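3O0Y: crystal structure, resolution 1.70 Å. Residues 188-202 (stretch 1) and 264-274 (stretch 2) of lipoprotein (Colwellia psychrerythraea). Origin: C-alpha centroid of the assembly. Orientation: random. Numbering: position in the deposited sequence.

Stretch 1, residues 188-202: DAAQNWLPSKVTLQG
Stretch 2 (264-274) ASEQLLSEARS

Two helix-and-turn segments of one chain pack here and bury 762 Å² between them. Stretch 1 enters as a helix at Asp188 and Ala189, an extended loop follows, and a second helix starts at Lys197 with Ser196 (chi1 p) at its N-cap. Stretch 2 enters as a helix, keeps helical phi/psi through Glu271, and turns extended at Ala272 (-62/149) and Arg273 (-91/152). The register runs antiparallel from Ser196 to Leu200: Ser196 lies against Arg273 (CA to CA 4.6 Å), Lys197 against Ala272 (5.1 Å), and Leu200 against Ser265 (6.9 Å).

Ala272 sits at the centre. Its CB points toward stretch 1 and lies 3.2 Å from Pro195 O, so its small methyl suits a place where the backbones come close. The same CB meets Leu194 CD2 at 4.1 Å and Leu200 CD2 at 4.0 Å. Leu194, with extended backbone (-155/164), chi1 p and chi2 19°, off the wells, directs CD2 to Leu268 CG (4.0 Å) and to Ala272 N (3.6 Å). Leu200, t then p, lays CD2 3.6 Å from Leu268 CB and also 3.6 Å from Ser265 O, while its CB meets Leu269 CD1 at 3.7 Å. Leu268 (chi1 -113°) and Leu269 (chi1 -125°) both lie between wells; Leu269 starts sideways, yet its end reaches Leu200 and the CG of Gln201, 3.9 Å from CD1. Ala189 CB adds an apolar contact to Leu268 CD1 at 4.1 Å.

Two long cations supply hydrogen bonds around this apolar core. Lys197, m, t, t, m, extends through chi3 and bends at chi4, bringing NZ to Leu269 O (2.8 Å) and Ala272 O (3.0 Å); a flexible chain with a charged tip suits a cluster of carbonyls where the backbone turns from helical phi/psi at Glu271 to extended at Ala272. Water 2 accepts from Lys197 NZ (2.8 Å) and donates to Ser270 O (2.9 Å). The backbone joins in: Lys197 N, in the first turn of its helix, donates to Arg273 O at 2.9 Å with a nearly straight angle of 165°, and Ser196 CA approaches that same Arg273 O at 3.3 Å.

Arg273 CB points away, but m, t, t and a chi4 of 74° return its guanidinium to stretch 1. NH2 donates to Asn192 O at 2.7 Å, with the acceptor near the guanidinium plane, and NH1 lies 3.6 Å from Leu194 CD1. Asn192 presents this carbonyl from a left-handed turn (64/29). Water 1 donates to both Ala189 O (2.7 Å) and Glu271 OE1 (2.8 Å), bridging the stretches.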

ATOM      1  N   ASP A 188       0.399   3.843  24.735  1.00 10.44           N
ATOM      2  CA  ASP A 188      -0.934   3.672  24.209  1.00 10.73           C
ATOM      3  C   ASP A 188      -1.818   2.787  25.092  1.00 10.20           C
ATOM      4  O   ASP A 188      -2.943   3.144  25.385  1.00  9.90           O
ATOM      5  CB  ASP A 188      -0.858   3.097  22.782  1.00  9.54           C
ATOM      6  CG  ASP A 188      -0.206   4.028  21.770  1.00 14.12           C
ATOM      7  OD1 ASP A 188       0.218   5.152  22.081  1.00 11.90           O
ATOM      8  OD2 ASP A 188      -0.140   3.584  20.576  1.00 10.95           O
ATOM      9  N   ALA A 189      -1.283   1.668  25.557  1.00 10.16           N
ATOM     10  CA  ALA A 189      -2.009   0.791  26.472  1.00 12.08           C
ATOM     11  C   ALA A 189      -2.398   1.490  27.802  1.00 12.11           C
ATOM     12  O   ALA A 189      -3.477   1.239  28.348  1.00 11.25           O
ATOM     13  CB  ALA A 189      -1.213  -0.529  26.711  1.00 13.30           C
ATOM     14  N   ALA A 190      -1.601   2.456  28.228  1.00 11.44           N
ATOM     15  CA  ALA A 190      -1.893   3.231  29.454  1.00 12.68           C
ATOM     16  C   ALA A 190      -3.163   4.076  29.279  1.00 13.14           C
ATOM     17  O   ALA A 190      -3.860   4.356  30.256  1.00 15.42           O
ATOM     18  CB  ALA A 190      -0.715   4.095  29.845  1.00 12.38           C
ATOM     19  N   GLN A 191      -3.458   4.452  28.034  1.00 13.77           N
ATOM     20  CA  GLN A 191      -4.680   5.155  27.647  1.00 14.57           C
ATOM     21  C   GLN A 191      -5.789   4.216  27.168  1.00 14.28           C
ATOM     22  O   GLN A 191      -6.719   4.674  26.495  1.00 14.31           O
ATOM     23  CB  GLN A 191      -4.381   5.988  26.404  1.00 18.31           C
ATOM     24  CG  GLN A 191      -3.683   7.219  26.613  1.00 20.44           C
ATOM     25  CD  GLN A 191      -3.366   7.885  25.259  1.00 22.13           C
ATOM     26  OE1 GLN A 191      -4.282   8.242  24.507  1.00 21.18           O
ATOM     27  NE2 GLN A 191      -2.098   8.109  24.999  1.00 22.11           N
ATOM     28  N   ASN A 192      -5.638   2.915  27.388  1.00 11.71           N
ATOM     29  CA  ASN A 192      -6.597   1.909  26.955  1.00 12.98           C
ATOM     30  C   ASN A 192      -6.736   1.803  25.428  1.00 12.32           C
ATOM     31  O   ASN A 192      -7.747   1.387  24.914  1.00 12.16           O
ATOM     32  CB  ASN A 192      -7.968   2.183  27.526  1.00 12.19           C
ATOM     33  CG  ASN A 192      -7.973   2.051  29.048  1.00 20.08           C
ATOM     34  OD1 ASN A 192      -7.447   1.065  29.617  1.00 24.07           O
ATOM     35  ND2 ASN A 192      -8.564   3.029  29.707  1.00 24.50           N
ATOM     36  N   TRP A 193      -5.664   2.121  24.743  1.00 10.90           N
ATOM     37  CA  TRP A 193      -5.622   1.909  23.308  1.00 11.02           C
ATOM     38  C   TRP A 193      -4.675   0.734  23.033  1.00 12.59           C
ATOM     39  O   TRP A 193      -3.445   0.839  23.204  1.00 11.27           O
ATOM     40  CB  TRP A 193      -5.092   3.171  22.655  1.00  9.94           C
ATOM     41  CG  TRP A 193      -5.115   3.111  21.155  1.00  8.93           C
ATOM     42  CD1 TRP A 193      -4.213   2.514  20.344  1.00 10.43           C
ATOM     43  CD2 TRP A 193      -6.140   3.646  20.318  1.00  8.87           C
ATOM     44  NE1 TRP A 193      -4.608   2.679  19.017  1.00 11.08           N
ATOM     45  CE2 TRP A 193      -5.808   3.337  18.994  1.00  8.32           C
ATOM     46  CE3 TRP A 193      -7.319   4.338  20.563  1.00  9.18           C
ATOM     47  CZ2 TRP A 193      -6.588   3.760  17.925  1.00  9.44           C
ATOM     48  CZ3 TRP A 193      -8.096   4.740  19.524  1.00 11.24           C
ATOM     49  CH2 TRP A 193      -7.756   4.413  18.210  1.00 10.22           C
ATOM     50  N   LEU A 194      -5.257  -0.396  22.638  1.00 14.22           N
ATOM     51  CA  LEU A 194      -4.446  -1.555  22.277  1.00 15.61           C
ATOM     52  C   LEU A 194      -5.135  -2.490  21.328  1.00 13.60           C
ATOM     53  O   LEU A 194      -6.304  -2.431  21.169  1.00 13.38           O
ATOM     54  CB  LEU A 194      -3.930  -2.324  23.491  1.00 18.48           C
ATOM     55  CG  LEU A 194      -4.760  -2.663  24.718  1.00 23.26           C
ATOM     56  CD1 LEU A 194      -6.219  -2.586  24.485  1.00 18.65           C
ATOM     57  CD2 LEU A 194      -4.217  -4.021  25.270  1.00 21.14           C
ATOM     58  N   PRO A 195      -4.363  -3.366  20.704  1.00 14.12           N
ATOM     59  CA  PRO A 195      -4.985  -4.138  19.625  1.00 14.07           C
ATOM     60  C   PRO A 195      -5.986  -5.151  20.196  1.00 13.44           C
ATOM     61  O   PRO A 195      -5.891  -5.540  21.377  1.00 12.53           O
ATOM     62  CB  PRO A 195      -3.783  -4.820  18.966  1.00 14.21           C
ATOM     63  CG  PRO A 195      -2.585  -4.018  19.430  1.00 16.44           C
ATOM     64  CD  PRO A 195      -2.930  -3.683  20.827  1.00 14.02           C
ATOM     65  N   SER A 196      -6.895  -5.635  19.356  1.00 11.70           N
ATOM     66  CA  SER A 196      -7.643  -6.813  19.652  1.00 11.75           C
ATOM     67  C   SER A 196      -6.713  -7.994  19.900  1.00 11.91           C
ATOM     68  O   SER A 196      -5.533  -8.002  19.497  1.00 10.76           O
ATOM     69  CB  SER A 196      -8.623  -7.190  18.582  1.00 12.36           C
ATOM     70  OG  SER A 196      -7.900  -7.732  17.468  1.00 13.41           O
ATOM     71  N   LYS A 197      -7.251  -8.994  20.612  1.00 12.36           N
ATOM     72  CA  LYS A 197      -6.484 -10.223  20.882  1.00 12.36           C
ATOM     73  C   LYS A 197      -5.971 -10.868  19.610  1.00 11.20           C
ATOM     74  O   LYS A 197      -4.812 -11.224  19.520  1.00 12.19           O
ATOM     75  CB  LYS A 197      -7.331 -11.233  21.666  1.00 13.56           C
ATOM     76  CG  LYS A 197      -7.579 -10.812  23.135  1.00 17.35           C
ATOM     77  CD  LYS A 197      -8.383 -11.859  23.957  1.00 19.05           C
ATOM     78  CE  LYS A 197      -8.854 -11.327  25.335  1.00 19.86           C
ATOM     79  NZ  LYS A 197      -7.721 -10.860  26.263  1.00 18.02           N
ATOM     80  N   VAL A 198      -6.828 -10.942  18.597  1.00  9.84           N
ATOM     81  CA  VAL A 198      -6.481 -11.508  17.303  1.00 11.72           C
ATOM     82  C   VAL A 198      -5.280 -10.771  16.665  1.00 12.05           C
ATOM     83  O   VAL A 198      -4.366 -11.420  16.086  1.00 12.36           O
ATOM     84  CB  VAL A 198      -7.735 -11.596  16.411  1.00 11.27           C
ATOM     85  CG1 VAL A 198      -7.354 -11.784  14.906  1.00 13.81           C
ATOM     86  CG2 VAL A 198      -8.665 -12.752  16.824  1.00 12.34           C
ATOM     87  N   THR A 199      -5.311  -9.449  16.706  1.00 11.76           N
ATOM     88  CA  THR A 199      -4.251  -8.636  16.089  1.00 11.46           C
ATOM     89  C   THR A 199      -2.957  -8.830  16.858  1.00 11.12           C
ATOM     90  O   THR A 199      -1.923  -9.090  16.260  1.00 13.67           O
ATOM     91  CB  THR A 199      -4.600  -7.148  16.065  1.00 10.92           C
ATOM     92  OG1 THR A 199      -5.808  -6.984  15.310  1.00 12.65           O
ATOM     93  CG2 THR A 199      -3.448  -6.279  15.466  1.00  9.68           C
ATOM     94  N   LEU A 200      -3.024  -8.763  18.183  1.00 13.19           N
ATOM     95  CA  LEU A 200      -1.866  -8.997  18.999  1.00 13.48           C
ATOM     96  C   LEU A 200      -1.285 -10.417  18.856  1.00 13.78           C
ATOM     97  O   LEU A 200      -0.062 -10.588  18.842  1.00 11.68           O
ATOM     98  CB  LEU A 200      -2.171  -8.625  20.449  1.00 14.49           C
ATOM     99  CG  LEU A 200      -1.042  -8.226  21.378  1.00 18.36           C
ATOM    100  CD1 LEU A 200      -0.110  -7.140  20.813  1.00 16.27           C
ATOM    101  CD2 LEU A 200      -1.664  -7.758  22.686  1.00 19.48           C
ATOM    102  N   GLN A 201      -2.143 -11.431  18.771  1.00 13.57           N
ATOM    103  CA  GLN A 201      -1.705 -12.804  18.612  1.00 12.71           C
ATOM    104  C   GLN A 201      -1.010 -12.949  17.274  1.00 12.43           C
ATOM    105  O   GLN A 201      -0.038 -13.692  17.158  1.00 13.77           O
ATOM    106  CB  GLN A 201      -2.888 -13.771  18.668  1.00 14.28           C
ATOM    107  CG  GLN A 201      -3.523 -13.893  20.052  1.00 17.95           C
ATOM    108  CD  GLN A 201      -4.828 -14.679  20.077  1.00 25.23           C
ATOM    109  OE1 GLN A 201      -5.686 -14.566  19.171  1.00 28.89           O
ATOM    110  NE2 GLN A 201      -5.006 -15.458  21.154  1.00 28.09           N
ATOM    111  N   GLY A 202      -1.520 -12.264  16.236  1.00 11.81           N
ATOM    112  CA  GLY A 202      -0.886 -12.360  14.942  1.00 12.11           C
ATOM    113  C   GLY A 202       0.495 -11.682  14.947  1.00 12.09           C
ATOM    114  O   GLY A 202       1.481 -12.232  14.380  1.00 12.76           O
ATOM    115  N   ALA A 264       6.891  -8.261  25.550  1.00 13.24           N
ATOM    116  CA  ALA A 264       6.020  -7.132  25.892  1.00 13.38           C
ATOM    117  C   ALA A 264       4.594  -7.315  25.373  1.00 14.92           C
ATOM    118  O   ALA A 264       3.604  -7.002  26.073  1.00 15.88           O
ATOM    119  CB  ALA A 264       6.646  -5.796  25.391  1.00 13.03           C
ATOM    120  N   SER A 265       4.499  -7.751  24.112  1.00 14.18           N
ATOM    121  CA  SER A 265       3.230  -7.990  23.471  1.00 15.17           C
ATOM    122  C   SER A 265       2.465  -9.101  24.175  1.00 16.28           C
ATOM    123  O   SER A 265       1.260  -8.946  24.458  1.00 14.60           O
ATOM    124  CB  SER A 265       3.453  -8.329  21.999  1.00 16.50           C
ATOM    125  OG  SER A 265       4.020  -7.210  21.327  1.00 14.06           O
ATOM    126  N   GLU A 266       3.172 -10.189  24.514  1.00 16.79           N
ATOM    127  CA  GLU A 266       2.565 -11.236  25.358  1.00 19.01           C
ATOM    128  C   GLU A 266       1.964 -10.702  26.675  1.00 18.29           C
ATOM    129  O   GLU A 266       0.823 -11.080  27.024  1.00 17.75           O
ATOM    130  CB  GLU A 266       3.569 -12.369  25.614  1.00 18.33           C
ATOM    131  CG  GLU A 266       3.682 -13.285  24.416  1.00 22.89           C
ATOM    132  CD  GLU A 266       4.818 -14.315  24.493  1.00 28.27           C
ATOM    133  OE1 GLU A 266       4.714 -15.336  23.788  1.00 30.54           O
ATOM    134  OE2 GLU A 266       5.816 -14.099  25.219  1.00 30.54           O
ATOM    135  N   GLN A 267       2.681  -9.819  27.379  1.00 19.10           N
ATOM    136  CA  GLN A 267       2.149  -9.135  28.582  1.00 19.93           C
ATOM    137  C   GLN A 267       0.836  -8.407  28.347  1.00 19.43           C
ATOM    138  O   GLN A 267       0.054  -8.279  29.246  1.00 18.49           O
ATOM    139  CB  GLN A 267       3.085  -8.043  29.162  1.00 21.22           C
ATOM    140  CG  GLN A 267       4.481  -8.420  29.602  1.00 27.84           C
ATOM    141  CD  GLN A 267       4.576  -9.784  30.167  1.00 33.55           C
ATOM    142  OE1 GLN A 267       4.155 -10.043  31.327  1.00 35.36           O
ATOM    143  NE2 GLN A 267       5.168 -10.681  29.392  1.00 29.39           N
ATOM    144  N   LEU A 268       0.642  -7.858  27.155  1.00 15.27           N
ATOM    145  CA  LEU A 268      -0.591  -7.140  26.838  1.00 16.48           C
ATOM    146  C   LEU A 268      -1.822  -7.971  26.464  1.00 15.20           C
ATOM    147  O   LEU A 268      -2.935  -7.462  26.458  1.00 13.33           O
ATOM    148  CB  LEU A 268      -0.289  -6.231  25.622  1.00 15.92           C
ATOM    149  CG  LEU A 268      -0.334  -4.759  25.890  1.00 24.07           C
ATOM    150  CD1 LEU A 268       0.107  -4.341  27.241  1.00 17.98           C
ATOM    151  CD2 LEU A 268       0.499  -4.065  24.781  1.00 18.66           C
ATOM    152  N   LEU A 269      -1.621  -9.251  26.154  1.00 16.56           N
ATOM    153  CA  LEU A 269      -2.695 -10.131  25.715  1.00 20.04           C
ATOM    154  C   LEU A 269      -3.875 -10.188  26.654  1.00 20.90           C
ATOM    155  O   LEU A 269      -5.008 -10.220  26.225  1.00 21.24           O
ATOM    156  CB  LEU A 269      -2.130 -11.537  25.495  1.00 21.48           C
ATOM    157  CG  LEU A 269      -2.299 -12.272  24.152  1.00 26.98           C
ATOM    158  CD1 LEU A 269      -2.518 -11.392  22.900  1.00 29.91           C
ATOM    159  CD2 LEU A 269      -1.141 -13.270  23.970  1.00 29.80           C
ATOM    160  N   SER A 270      -3.633 -10.138  27.955  1.00 22.14           N
ATOM    161  CA  SER A 270      -4.763 -10.245  28.860  1.00 23.54           C
ATOM    162  C   SER A 270      -5.645  -8.991  28.888  1.00 22.82           C
ATOM    163  O   SER A 270      -6.842  -9.091  29.186  1.00 24.60           O
ATOM    164  CB  SER A 270      -4.267 -10.605  30.256  1.00 23.88           C
ATOM    165  OG  SER A 270      -3.354  -9.622  30.701  1.00 27.41           O
ATOM    166  N   GLU A 271      -5.086  -7.834  28.528  1.00 20.73           N
ATOM    167  CA  GLU A 271      -5.838  -6.591  28.477  1.00 21.59           C
ATOM    168  C   GLU A 271      -6.438  -6.371  27.070  1.00 19.97           C
ATOM    169  O   GLU A 271      -7.371  -5.575  26.907  1.00 20.10           O
ATOM    170  CB  GLU A 271      -4.939  -5.382  28.824  1.00 21.81           C
ATOM    171  CG  GLU A 271      -4.337  -5.319  30.232  1.00 29.50           C
ATOM    172  CD  GLU A 271      -3.043  -4.473  30.259  1.00 37.24           C
ATOM    173  OE1 GLU A 271      -3.026  -3.316  29.727  1.00 39.62           O
ATOM    174  OE2 GLU A 271      -2.032  -4.978  30.808  1.00 43.16           O
ATOM    175  N   ALA A 272      -5.889  -7.069  26.081  1.00 17.40           N
ATOM    176  CA  ALA A 272      -6.322  -6.886  24.692  1.00 16.84           C
ATOM    177  C   ALA A 272      -7.793  -7.255  24.542  1.00 17.82           C
ATOM    178  O   ALA A 272      -8.312  -8.102  25.244  1.00 17.59           O
ATOM    179  CB  ALA A 272      -5.475  -7.677  23.763  1.00 17.96           C
ATOM    180  N   ARG A 273      -8.516  -6.615  23.630  1.00 17.71           N
ATOM    181  CA  ARG A 273      -9.969  -6.866  23.642  1.00 19.22           C
ATOM    182  C   ARG A 273     -10.403  -8.009  22.750  1.00 17.11           C
ATOM    183  O   ARG A 273      -9.807  -8.279  21.697  1.00 16.33           O
ATOM    184  CB  ARG A 273     -10.709  -5.586  23.283  1.00 20.78           C
ATOM    185  CG  ARG A 273     -10.494  -4.481  24.341  1.00 23.66           C
ATOM    186  CD  ARG A 273     -11.520  -3.309  24.163  1.00 23.93           C
ATOM    187  NE  ARG A 273     -11.180  -2.057  24.862  1.00 16.35           N
ATOM    188  CZ  ARG A 273     -10.221  -1.213  24.461  1.00 17.72           C
ATOM    189  NH1 ARG A 273      -9.454  -1.536  23.450  1.00 16.23           N
ATOM    190  NH2 ARG A 273     -10.037  -0.056  25.079  1.00 19.75           N
ATOM    191  N   SER A 274     -11.514  -8.650  23.106  1.00 14.27           N
ATOM    192  CA  SER A 274     -12.075  -9.659  22.215  1.00 16.24           C
ATOM    193  C   SER A 274     -12.810  -9.025  21.031  1.00 15.86           C
ATOM    194  O   SER A 274     -12.927  -9.640  19.969  1.00 16.17           O
ATOM    195  CB  SER A 274     -12.979 -10.620  22.991  1.00 16.90           C
ATOM    196  OG  SER A 274     -13.966  -9.853  23.614  1.00 25.40           O
TER
HETATM  197  O   HOH W   1      -4.322  -1.359  28.227  1.00 33.46           O
HETATM  198  O   HOH W   2      -9.123 -10.855  28.676  1.00 48.49           O
HETATM  199  O   HOH W   3      -9.846 -10.445  19.251  1.00 14.21           O